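Local atomic coordinates of probable zinc protease PqqL (Escherichia coli, PDB entry 6OFT), a protein that probably acts as a periplasmic zinc-dependent endopeptidase of the M16 family, this chain being the first half of the protein. Residues Gln154-Phe159 with Phe431-Val436; Ile246-Glu251 with Asn437-Ala442; Asn255-Tyr260 with Asp333-Leu338; Leu259-Pro264 with Leu320-Asn325. All coordinates share one frame; numbering follows the deposited sequence.

Contact 1 of 4, residues Gln154-Phe159 with Phe431-Val436; sequences QARRPF and FWEQMV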
# COMPACT_ATOMS: atom_id res chain seq x y z
N GLN A 154 -1.97 -7.15 -14.48
CA GLN A 154 -1.73 -8.55 -14.84
C GLN A 154 -0.53 -8.71 -15.78
O GLN A 154 0.27 -9.63 -15.59
CB GLN A 154 -2.97 -9.20 -15.49
CG GLN A 154 -4.11 -9.49 -14.52
CD GLN A 154 -3.75 -10.37 -13.35
OE1 GLN A 154 -3.81 -9.95 -12.20
NE2 GLN A 154 -3.38 -11.61 -13.62
N ALA A 155 -0.42 -7.83 -16.80
CA ALA A 155 0.68 -7.83 -17.78
C ALA A 155 2.04 -7.47 -17.13
O ALA A 155 3.06 -8.05 -17.49
CB ALA A 155 0.38 -6.88 -18.93
N ARG A 156 2.03 -6.49 -16.20
CA ARG A 156 3.22 -6.02 -15.47
C ARG A 156 3.68 -7.02 -14.42
O ARG A 156 4.87 -7.09 -14.09
CB ARG A 156 2.90 -4.68 -14.79
CG ARG A 156 4.10 -3.95 -14.16
CD ARG A 156 3.74 -2.57 -13.64
NE ARG A 156 3.45 -1.65 -14.74
CZ ARG A 156 2.34 -0.93 -14.84
NH1 ARG A 156 1.41 -0.99 -13.90
NH2 ARG A 156 2.15 -0.14 -15.89
N ARG A 157 2.70 -7.75 -13.83
CA ARG A 157 2.83 -8.69 -12.71
C ARG A 157 4.03 -9.62 -12.76
O ARG A 157 4.76 -9.62 -11.76
CB ARG A 157 1.54 -9.51 -12.54
CG ARG A 157 1.18 -9.71 -11.11
CD ARG A 157 -0.20 -10.29 -10.94
NE ARG A 157 -0.44 -10.53 -9.52
CZ ARG A 157 -0.08 -11.64 -8.90
NH1 ARG A 157 0.48 -12.63 -9.57
NH2 ARG A 157 -0.29 -11.77 -7.60
N PRO A 158 4.30 -10.42 -13.84
CA PRO A 158 5.46 -11.33 -13.81
C PRO A 158 6.80 -10.61 -13.69
O PRO A 158 7.75 -11.18 -13.15
CB PRO A 158 5.34 -12.09 -15.13
CG PRO A 158 3.90 -11.96 -15.52
CD PRO A 158 3.54 -10.59 -15.11
N PHE A 159 6.88 -9.39 -14.22
CA PHE A 159 8.08 -8.55 -14.20
C PHE A 159 8.27 -7.96 -12.81
O PHE A 159 9.34 -8.10 -12.20
CB PHE A 159 7.99 -7.43 -15.26
CG PHE A 159 7.85 -7.93 -16.68
CD1 PHE A 159 6.61 -8.26 -17.21
CD2 PHE A 159 8.98 -8.10 -17.49
CE1 PHE A 159 6.49 -8.76 -18.51
CE2 PHE A 159 8.85 -8.62 -18.79
CZ PHE A 159 7.61 -8.94 -19.29
N PHE A 431 13.61 -3.58 -15.36
CA PHE A 431 12.86 -3.83 -16.58
C PHE A 431 12.37 -2.53 -17.23
O PHE A 431 11.95 -1.60 -16.53
CB PHE A 431 11.71 -4.85 -16.38
CG PHE A 431 10.54 -4.43 -15.53
CD1 PHE A 431 10.49 -4.75 -14.17
CD2 PHE A 431 9.43 -3.80 -16.10
CE1 PHE A 431 9.38 -4.41 -13.40
CE2 PHE A 431 8.33 -3.44 -15.32
CZ PHE A 431 8.30 -3.77 -13.98
N TRP A 432 12.45 -2.50 -18.54
CA TRP A 432 11.94 -1.40 -19.39
C TRP A 432 10.49 -1.71 -19.75
O TRP A 432 10.20 -2.84 -20.04
CB TRP A 432 12.76 -1.24 -20.67
CG TRP A 432 14.06 -0.56 -20.43
CD1 TRP A 432 15.26 -1.15 -20.25
CD2 TRP A 432 14.28 0.85 -20.31
NE1 TRP A 432 16.21 -0.21 -20.03
CE2 TRP A 432 15.65 1.02 -20.06
CE3 TRP A 432 13.47 1.97 -20.40
CZ2 TRP A 432 16.22 2.28 -19.89
CZ3 TRP A 432 14.03 3.21 -20.23
CH2 TRP A 432 15.39 3.36 -19.97
N GLU A 433 9.64 -0.72 -19.73
CA GLU A 433 8.25 -0.93 -20.08
C GLU A 433 7.66 0.20 -20.90
O GLU A 433 7.81 1.37 -20.55
CB GLU A 433 7.43 -1.15 -18.80
CG GLU A 433 5.98 -1.51 -19.03
CD GLU A 433 5.17 -1.25 -17.79
OE1 GLU A 433 5.09 -2.17 -16.94
OE2 GLU A 433 4.65 -0.12 -17.63
N GLN A 434 6.96 -0.15 -21.97
CA GLN A 434 6.24 0.80 -22.80
C GLN A 434 4.77 0.47 -22.79
O GLN A 434 4.40 -0.69 -22.76
CB GLN A 434 6.77 0.82 -24.24
CG GLN A 434 8.02 1.70 -24.38
CD GLN A 434 8.76 1.46 -25.66
OE1 GLN A 434 8.89 2.35 -26.50
NE2 GLN A 434 9.27 0.26 -25.84
N MET A 435 3.93 1.51 -22.82
CA MET A 435 2.48 1.36 -22.83
C MET A 435 1.96 2.00 -24.10
O MET A 435 2.34 3.12 -24.41
CB MET A 435 1.87 1.98 -21.57
CG MET A 435 2.07 1.11 -20.35
SD MET A 435 1.48 1.85 -18.81
CE MET A 435 -0.34 1.81 -19.08
N VAL A 436 1.20 1.22 -24.89
CA VAL A 436 0.63 1.64 -26.18
C VAL A 436 -0.88 1.36 -26.22
O VAL A 436 -1.34 0.37 -25.64
CB VAL A 436 1.39 1.10 -27.42
CG1 VAL A 436 2.80 1.67 -27.48
CG2 VAL A 436 1.43 -0.43 -27.45
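In both Arg156 (chi1 -171°) and Glu433 (chi1 -175°) CG stands anti to the backbone N, and the bend at chi3 of Arg156 swings NE round to the carboxylate. The two side chains cross at about a right angle, and the arginine grips side-on, with one nitrogen for each oxygen. Its NE lies 2.8 Å from Glu433 OE1 and uses the syn lone pair of that oxygen. The second bond, from Arg156 NH2 to Glu433 OE2, measures 3.0 Å and also arrives on the syn side, though tilted out of the carboxylate plane. The guanidinium and carboxylate planes are 33° apart. At the guanidinium edge, Met435 SD sits 3.6 Å from Arg156 NH2.

Beside this polar pair lies an aromatic one. The Phe431 ring offers a face to Phe159 CB, which stands 3.6 Å above its centre in a CH-pi contact, while the two rings themselves meet obliquely. The segments 154-159 and 431-436, of helix 148-160 and of strand 430-436 in the five-stranded sheet, run nearly antiparallel with their axes 10.6 Å apart. On the sheet side Phe431 also stacks on Tyr260, and Glu433 OE2 forms a second salt bridge, to Arg323 NH2. A buried carboxylate held between two arginines is consistent with an ionised glutamate, whose charge would also ease the closeness of the two guanidinium groups.

Contact 2 of 4, residues Ile246-Glu251 with Asn437-Ala442; sequences IINDKE and NNEVAA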
# COMPACT_ATOMS: atom_id res chain seq x y z
N ILE A 246 6.08 -4.55 -23.44
CA ILE A 246 5.23 -3.58 -24.12
C ILE A 246 3.81 -3.98 -23.76
O ILE A 246 3.43 -5.14 -23.97
CB ILE A 246 5.46 -3.42 -25.65
CG1 ILE A 246 6.91 -2.98 -25.99
CG2 ILE A 246 4.44 -2.43 -26.28
CD1 ILE A 246 7.33 -3.25 -27.53
N ILE A 247 3.06 -3.06 -23.12
CA ILE A 247 1.67 -3.30 -22.72
C ILE A 247 0.80 -2.65 -23.77
O ILE A 247 0.78 -1.42 -23.90
CB ILE A 247 1.33 -2.83 -21.28
CG1 ILE A 247 2.27 -3.49 -20.24
CG2 ILE A 247 -0.16 -3.11 -20.95
CD1 ILE A 247 2.17 -2.98 -18.87
N ASN A 248 0.10 -3.48 -24.55
CA ASN A 248 -0.80 -3.00 -25.59
C ASN A 248 -2.25 -3.18 -25.11
O ASN A 248 -2.74 -4.31 -25.00
CB ASN A 248 -0.53 -3.72 -26.92
CG ASN A 248 -1.13 -3.06 -28.14
OD1 ASN A 248 -2.20 -2.43 -28.10
ND2 ASN A 248 -0.46 -3.21 -29.28
N ASP A 249 -2.92 -2.05 -24.80
CA ASP A 249 -4.32 -2.04 -24.35
C ASP A 249 -5.00 -0.80 -24.89
O ASP A 249 -4.66 0.32 -24.50
CB ASP A 249 -4.43 -2.13 -22.82
CG ASP A 249 -5.79 -2.56 -22.25
OD1 ASP A 249 -5.81 -3.26 -21.22
OD2 ASP A 249 -6.83 -2.17 -22.83
N LYS A 250 -5.98 -1.00 -25.79
CA LYS A 250 -6.73 0.07 -26.46
C LYS A 250 -7.52 0.95 -25.50
O LYS A 250 -7.78 2.11 -25.82
CB LYS A 250 -7.63 -0.50 -27.57
CG LYS A 250 -6.89 -1.36 -28.59
CD LYS A 250 -7.21 -1.00 -30.04
CE LYS A 250 -6.60 -1.97 -31.02
NZ LYS A 250 -5.11 -1.92 -31.03
N GLU A 251 -7.84 0.42 -24.30
CA GLU A 251 -8.60 1.09 -23.24
C GLU A 251 -7.73 1.95 -22.30
O GLU A 251 -8.28 2.76 -21.56
CB GLU A 251 -9.45 0.09 -22.44
CG GLU A 251 -10.61 -0.48 -23.25
CD GLU A 251 -11.76 -1.11 -22.50
OE1 GLU A 251 -11.66 -1.31 -21.27
OE2 GLU A 251 -12.78 -1.43 -23.16
N ASN A 437 -1.66 2.25 -26.86
CA ASN A 437 -3.13 2.09 -26.90
C ASN A 437 -3.72 2.10 -28.32
O ASN A 437 -4.94 2.04 -28.48
CB ASN A 437 -3.82 3.13 -26.00
CG ASN A 437 -3.55 4.58 -26.32
OD1 ASN A 437 -3.01 4.95 -27.37
ND2 ASN A 437 -3.94 5.44 -25.39
N ASN A 438 -2.87 2.14 -29.34
CA ASN A 438 -3.27 2.10 -30.76
C ASN A 438 -2.12 1.51 -31.55
O ASN A 438 -1.01 1.38 -31.01
CB ASN A 438 -3.71 3.48 -31.28
CG ASN A 438 -2.63 4.53 -31.25
OD1 ASN A 438 -1.74 4.58 -32.11
ND2 ASN A 438 -2.70 5.42 -30.27
N GLU A 439 -2.36 1.14 -32.82
CA GLU A 439 -1.34 0.53 -33.65
C GLU A 439 -0.31 1.54 -34.19
O GLU A 439 0.75 1.10 -34.63
CB GLU A 439 -1.96 -0.35 -34.77
CG GLU A 439 -2.55 -1.65 -34.23
CD GLU A 439 -1.73 -2.39 -33.19
OE1 GLU A 439 -0.70 -3.00 -33.56
OE2 GLU A 439 -2.10 -2.35 -31.99
N VAL A 440 -0.58 2.86 -34.11
CA VAL A 440 0.41 3.88 -34.53
C VAL A 440 1.50 3.93 -33.42
O VAL A 440 2.69 3.81 -33.74
CB VAL A 440 -0.19 5.28 -34.82
CG1 VAL A 440 0.88 6.24 -35.34
CG2 VAL A 440 -1.37 5.20 -35.80
N ALA A 441 1.10 4.05 -32.13
CA ALA A 441 2.04 4.05 -31.01
C ALA A 441 2.74 2.69 -30.89
O ALA A 441 3.93 2.66 -30.55
CB ALA A 441 1.34 4.41 -29.71
N ALA A 442 2.02 1.57 -31.20
CA ALA A 442 2.54 0.20 -31.15
C ALA A 442 3.67 0.01 -32.15
O ALA A 442 4.67 -0.64 -31.82
CB ALA A 442 1.43 -0.81 -31.43
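A polar surface contact gathers Asn248 and Lys250, at the end of edge strand 242-248 and just beyond it, around Glu439 in the first turn of helix 439-444. A single oxygen, Glu439 OE2, takes both partners. Asn248 ND2 donates to it over 3.3 Å in a nearly straight bond (163°), along the syn lone pair, with the amide and carboxylate planes almost coplanar. Lys250 NZ forms a salt bridge to the same Glu439 OE2 at 3.2 Å; the lysine chain is bent at chi2 and again at chi4 (-66°), the last torsion setting NZ beside the carboxylate.

Next to this cluster the chain passes from strand 430-436 into helix 439-444, with Asn438 as the N-cap: its OD1 accepts from Ala441 N at 2.9 Å, and more weakly from Val440 N, while its ND2 is bound to Asp329 OD1. In the other segment, Asp249 OD2 accepts from Glu251 N in an Asx turn, and the Asp249 carboxylate is also paired with Arg151 of helix 148-160.

The backbones touch through two CA-H...O contacts, Lys250 CA to Asn437 O at 3.3 Å and Asn437 CA to Asp249 O at 3.4 Å. The Asn437 amide is occupied elsewhere, ND2 with Asn252 O and OD1 with Asn255 ND2. Further along the helix, Ala442 CB rests 3.7 Å from Asn248 ND2.

Contact 3 of 4, residues Asn255-Tyr260 with Asp333-Leu338; sequences NGIALY and DAANAL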
# COMPACT_ATOMS: atom_id res chain seq x y z
N ASN A 255 0.07 6.84 -23.24
CA ASN A 255 1.18 6.12 -23.84
C ASN A 255 2.45 6.63 -23.19
O ASN A 255 2.50 7.79 -22.79
CB ASN A 255 1.24 6.32 -25.35
CG ASN A 255 0.05 5.73 -26.08
OD1 ASN A 255 -0.45 4.64 -25.76
ND2 ASN A 255 -0.42 6.44 -27.08
N GLY A 256 3.45 5.76 -23.04
CA GLY A 256 4.70 6.17 -22.41
C GLY A 256 5.74 5.08 -22.24
O GLY A 256 5.57 3.96 -22.71
N ILE A 257 6.83 5.45 -21.56
CA ILE A 257 7.97 4.58 -21.29
C ILE A 257 8.39 4.71 -19.83
O ILE A 257 8.36 5.80 -19.27
CB ILE A 257 9.15 4.85 -22.30
CG1 ILE A 257 10.28 3.80 -22.17
CG2 ILE A 257 9.68 6.31 -22.21
CD1 ILE A 257 11.27 3.71 -23.34
N ALA A 258 8.76 3.59 -19.20
CA ALA A 258 9.20 3.60 -17.82
C ALA A 258 10.35 2.61 -17.59
O ALA A 258 10.41 1.56 -18.24
CB ALA A 258 8.03 3.27 -16.89
N LEU A 259 11.25 2.97 -16.70
CA LEU A 259 12.32 2.06 -16.23
C LEU A 259 12.01 1.72 -14.77
O LEU A 259 11.83 2.64 -14.01
CB LEU A 259 13.69 2.72 -16.34
CG LEU A 259 14.84 1.94 -15.72
CD1 LEU A 259 14.96 0.56 -16.32
CD2 LEU A 259 16.15 2.68 -15.87
N TYR A 260 11.88 0.44 -14.44
CA TYR A 260 11.58 -0.04 -13.10
C TYR A 260 12.80 -0.74 -12.52
O TYR A 260 13.40 -1.58 -13.19
CB TYR A 260 10.45 -1.07 -13.15
CG TYR A 260 9.05 -0.52 -13.34
CD1 TYR A 260 8.60 -0.12 -14.60
CD2 TYR A 260 8.13 -0.50 -12.29
CE1 TYR A 260 7.30 0.35 -14.79
CE2 TYR A 260 6.83 -0.03 -12.47
CZ TYR A 260 6.43 0.43 -13.72
OH TYR A 260 5.15 0.90 -13.90
N ASP A 333 10.22 10.42 -28.67
CA ASP A 333 10.40 11.62 -27.85
C ASP A 333 10.33 11.32 -26.36
O ASP A 333 11.09 11.91 -25.59
CB ASP A 333 9.41 12.73 -28.25
CG ASP A 333 9.72 13.37 -29.59
OD1 ASP A 333 8.85 14.10 -30.11
OD2 ASP A 333 10.83 13.15 -30.12
N ALA A 334 9.43 10.40 -25.95
CA ALA A 334 9.26 9.96 -24.57
C ALA A 334 10.54 9.26 -24.10
O ALA A 334 11.09 9.63 -23.06
CB ALA A 334 8.07 9.00 -24.46
N ALA A 335 11.03 8.29 -24.90
CA ALA A 335 12.25 7.53 -24.64
C ALA A 335 13.44 8.49 -24.55
O ALA A 335 14.22 8.41 -23.59
CB ALA A 335 12.47 6.50 -25.74
N ASN A 336 13.55 9.44 -25.52
CA ASN A 336 14.60 10.46 -25.55
C ASN A 336 14.64 11.28 -24.27
O ASN A 336 15.70 11.35 -23.64
CB ASN A 336 14.52 11.33 -26.80
CG ASN A 336 15.23 10.72 -27.98
OD1 ASN A 336 16.43 10.48 -27.95
ND2 ASN A 336 14.50 10.44 -29.04
N ALA A 337 13.48 11.83 -23.84
CA ALA A 337 13.34 12.63 -22.61
C ALA A 337 13.77 11.86 -21.36
O ALA A 337 14.51 12.41 -20.53
CB ALA A 337 11.91 13.13 -22.45
N LEU A 338 13.31 10.60 -21.23
CA LEU A 338 13.63 9.75 -20.09
C LEU A 338 15.12 9.43 -20.02
O LEU A 338 15.73 9.62 -18.97
CB LEU A 338 12.78 8.45 -20.08
CG LEU A 338 12.92 7.49 -18.87
CD1 LEU A 338 12.69 8.21 -17.54
CD2 LEU A 338 11.98 6.30 -19.00
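Ile257 meets helix 331-348 with both of its branches, and its conformation decides which branch does what. CG1 lies anti to the backbone N (chi1 -171°), which leaves CG2 between the backbone N and the carbonyl carbon. That CG2 methyl reaches the backbone of the helix itself, 3.6 Å from Ala335 N and about as near to Ala334 C, with Ala334 CB 3.9 Å away. The other branch is extended at chi2, and its tip, CD1, comes to 3.9 Å from Ala335 CB. With only methyl groups on these two helix residues, the isoleucine can settle directly against the turn.

One turn on, Leu338 answers from the helix. CG anti to the backbone N (chi1 -175°) turns its side chain to the strand, where CD2 lies 3.7 Å from Ile257 O and 3.9 Å from Ile257 CG2. The same methyl lies 4.1 Å from Ala258 CA, so it meets main chain as well as side chain. No hydrogen bond crosses the contact.

The axes of the short segments, strand 256-260 and helix 333-338, approach to 7.7 Å and cross at -33°. Leu338 also touches Val324 and Trp432 on the neighbouring strands, while on the other face of the sheet Tyr260 touches Arg156 and Leu160 of helix 148-160. A helix laid against one face of a mixed sheet by apolar side chains fits the layered alpha+beta architecture of M16 domains.

Contact 4 of 4, residues Leu259-Pro264 with Leu320-Asn325; sequences LYYRLP and LFFRVN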
# COMPACT_ATOMS: atom_id res chain seq x y z
N LEU A 259 11.25 2.97 -16.70
CA LEU A 259 12.32 2.06 -16.23
C LEU A 259 12.01 1.72 -14.77
O LEU A 259 11.83 2.64 -14.01
CB LEU A 259 13.69 2.72 -16.34
CG LEU A 259 14.84 1.94 -15.72
CD1 LEU A 259 14.96 0.56 -16.32
CD2 LEU A 259 16.15 2.68 -15.87
N TYR A 260 11.88 0.44 -14.44
CA TYR A 260 11.58 -0.04 -13.10
C TYR A 260 12.80 -0.74 -12.52
O TYR A 260 13.40 -1.58 -13.19
CB TYR A 260 10.45 -1.07 -13.15
CG TYR A 260 9.05 -0.52 -13.34
CD1 TYR A 260 8.60 -0.12 -14.60
CD2 TYR A 260 8.13 -0.50 -12.29
CE1 TYR A 260 7.30 0.35 -14.79
CE2 TYR A 260 6.83 -0.03 -12.47
CZ TYR A 260 6.43 0.43 -13.72
OH TYR A 260 5.15 0.90 -13.90
N TYR A 261 13.12 -0.41 -11.30
CA TYR A 261 14.19 -1.07 -10.53
C TYR A 261 13.51 -1.80 -9.36
O TYR A 261 12.52 -1.29 -8.90
CB TYR A 261 15.22 -0.07 -10.01
CG TYR A 261 16.16 0.51 -11.03
CD1 TYR A 261 17.24 -0.21 -11.51
CD2 TYR A 261 15.99 1.79 -11.51
CE1 TYR A 261 18.11 0.31 -12.44
CE2 TYR A 261 16.85 2.33 -12.44
CZ TYR A 261 17.92 1.59 -12.91
OH TYR A 261 18.78 2.09 -13.82
N ARG A 262 13.98 -2.94 -8.94
CA ARG A 262 13.40 -3.67 -7.80
C ARG A 262 14.49 -3.75 -6.75
O ARG A 262 15.64 -4.06 -7.07
CB ARG A 262 12.88 -5.06 -8.18
CG ARG A 262 11.84 -5.10 -9.31
CD ARG A 262 11.11 -6.44 -9.39
NE ARG A 262 12.01 -7.58 -9.20
CZ ARG A 262 11.71 -8.68 -8.53
NH1 ARG A 262 10.49 -8.84 -8.01
NH2 ARG A 262 12.61 -9.65 -8.38
N LEU A 263 14.16 -3.46 -5.50
CA LEU A 263 15.17 -3.44 -4.43
C LEU A 263 14.55 -3.70 -3.05
O LEU A 263 13.36 -3.44 -2.88
CB LEU A 263 15.91 -2.07 -4.44
CG LEU A 263 15.08 -0.79 -4.16
CD1 LEU A 263 15.93 0.27 -3.52
CD2 LEU A 263 14.45 -0.24 -5.44
N PRO A 264 15.35 -4.11 -2.04
CA PRO A 264 14.78 -4.31 -0.69
C PRO A 264 14.12 -3.06 -0.14
O PRO A 264 14.52 -1.93 -0.47
CB PRO A 264 16.00 -4.70 0.16
CG PRO A 264 16.95 -5.31 -0.82
CD PRO A 264 16.79 -4.48 -2.06
N LEU A 320 11.25 1.02 -7.58
CA LEU A 320 11.43 2.42 -7.87
C LEU A 320 11.38 2.54 -9.39
O LEU A 320 12.19 1.92 -10.08
CB LEU A 320 12.78 2.92 -7.35
CG LEU A 320 12.78 3.81 -6.11
CD1 LEU A 320 12.48 3.01 -4.87
CD2 LEU A 320 14.14 4.44 -5.94
N PHE A 321 10.39 3.27 -9.92
CA PHE A 321 10.29 3.46 -11.37
C PHE A 321 10.39 4.92 -11.81
O PHE A 321 10.03 5.83 -11.06
CB PHE A 321 9.03 2.80 -11.95
CG PHE A 321 7.70 3.35 -11.52
CD1 PHE A 321 7.08 4.37 -12.24
CD2 PHE A 321 7.02 2.81 -10.43
CE1 PHE A 321 5.84 4.87 -11.85
CE2 PHE A 321 5.77 3.30 -10.05
CZ PHE A 321 5.18 4.31 -10.78
N PHE A 322 10.84 5.13 -13.05
CA PHE A 322 10.99 6.46 -13.66
C PHE A 322 10.22 6.42 -14.96
O PHE A 322 10.55 5.66 -15.86
CB PHE A 322 12.47 6.81 -13.86
CG PHE A 322 13.28 6.75 -12.59
CD1 PHE A 322 13.95 5.58 -12.22
CD2 PHE A 322 13.37 7.85 -11.75
CE1 PHE A 322 14.67 5.51 -11.03
CE2 PHE A 322 14.10 7.79 -10.55
CZ PHE A 322 14.74 6.62 -10.20
N ARG A 323 9.14 7.21 -15.03
CA ARG A 323 8.24 7.24 -16.17
C ARG A 323 8.15 8.59 -16.87
O ARG A 323 8.17 9.63 -16.22
CB ARG A 323 6.84 6.77 -15.73
CG ARG A 323 5.79 6.72 -16.84
CD ARG A 323 4.43 6.28 -16.33
NE ARG A 323 4.45 4.91 -15.81
CZ ARG A 323 4.42 3.82 -16.57
NH1 ARG A 323 4.40 3.93 -17.89
NH2 ARG A 323 4.43 2.62 -16.01
N VAL A 324 8.05 8.55 -18.22
CA VAL A 324 7.83 9.72 -19.06
C VAL A 324 6.60 9.39 -19.94
O VAL A 324 6.61 8.38 -20.65
CB VAL A 324 9.06 10.18 -19.90
CG1 VAL A 324 8.65 11.18 -20.97
CG2 VAL A 324 10.15 10.79 -19.01
N ASN A 325 5.56 10.23 -19.86
CA ASN A 325 4.33 10.08 -20.64
C ASN A 325 4.50 10.73 -22.00
O ASN A 325 4.96 11.87 -22.11
CB ASN A 325 3.13 10.63 -19.88
CG ASN A 325 2.96 10.04 -18.50
OD1 ASN A 325 2.84 10.76 -17.50
ND2 ASN A 325 2.98 8.71 -18.39
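Leu259 and Phe322 exchange two backbone hydrogen bonds, Leu259 N to Phe322 O at 2.9 Å and Phe322 N to Leu259 O at 2.8 Å. Tyr261 and Leu320 repeat the exchange, with Tyr261 N to Leu320 O at 2.8 Å and Leu320 N to Tyr261 O at 2.9 Å. These are two hydrogen-bonded pairs of antiparallel strands inside the five-stranded sheet, with Tyr260 and Phe321 as the non-hydrogen-bonded pair between them.

Among side chains, Arg323 NH2, whose second partner is Glu433, gives a weak, bent bond to Tyr260 OH at 2.8 Å, with the oxygen at the guanidinium edge. Phe321 CG sits between the backbone N and the carbonyl carbon (chi1 65°), which sends the ring alongside Tyr260; the two side chains point the same way, their rings near parallel but slid apart. Phe321 CB lies over one face of the tyrosine ring, displaced toward its rim, 3.4 Å from Tyr260 CD2.

On the opposite face of the sheet Tyr261 CD2 meets the edge of the Phe322 ring, a ring that also touches Leu338 and Leu342 of helix 331-348. Farther along the strand, Leu263 CD2 lies 3.8 Å from Leu320 CD1.

In the fold
Contacts 1, 3 and 4 lie along one five-stranded sheet and contact 2 at its margin, and their chemistry follows their place. Contacts 3 and 4 are buried and share Leu259 and Tyr260 of strand 256-264: contact 4 joins that strand to its neighbour by main-chain bonds, contact 3 covers it with a helix by apolar packing alone. Contact 1 is partly buried on the other face and mixes a salt bridge with aromatic packing; Arg323 of contact 4 shares its carboxylate. Contact 2 is a surface contact of charges and amides, reached where strand 430-436 of contact 1 runs on into helix 439-444, and it is joined to contact 3 through Asn437 and Asn255.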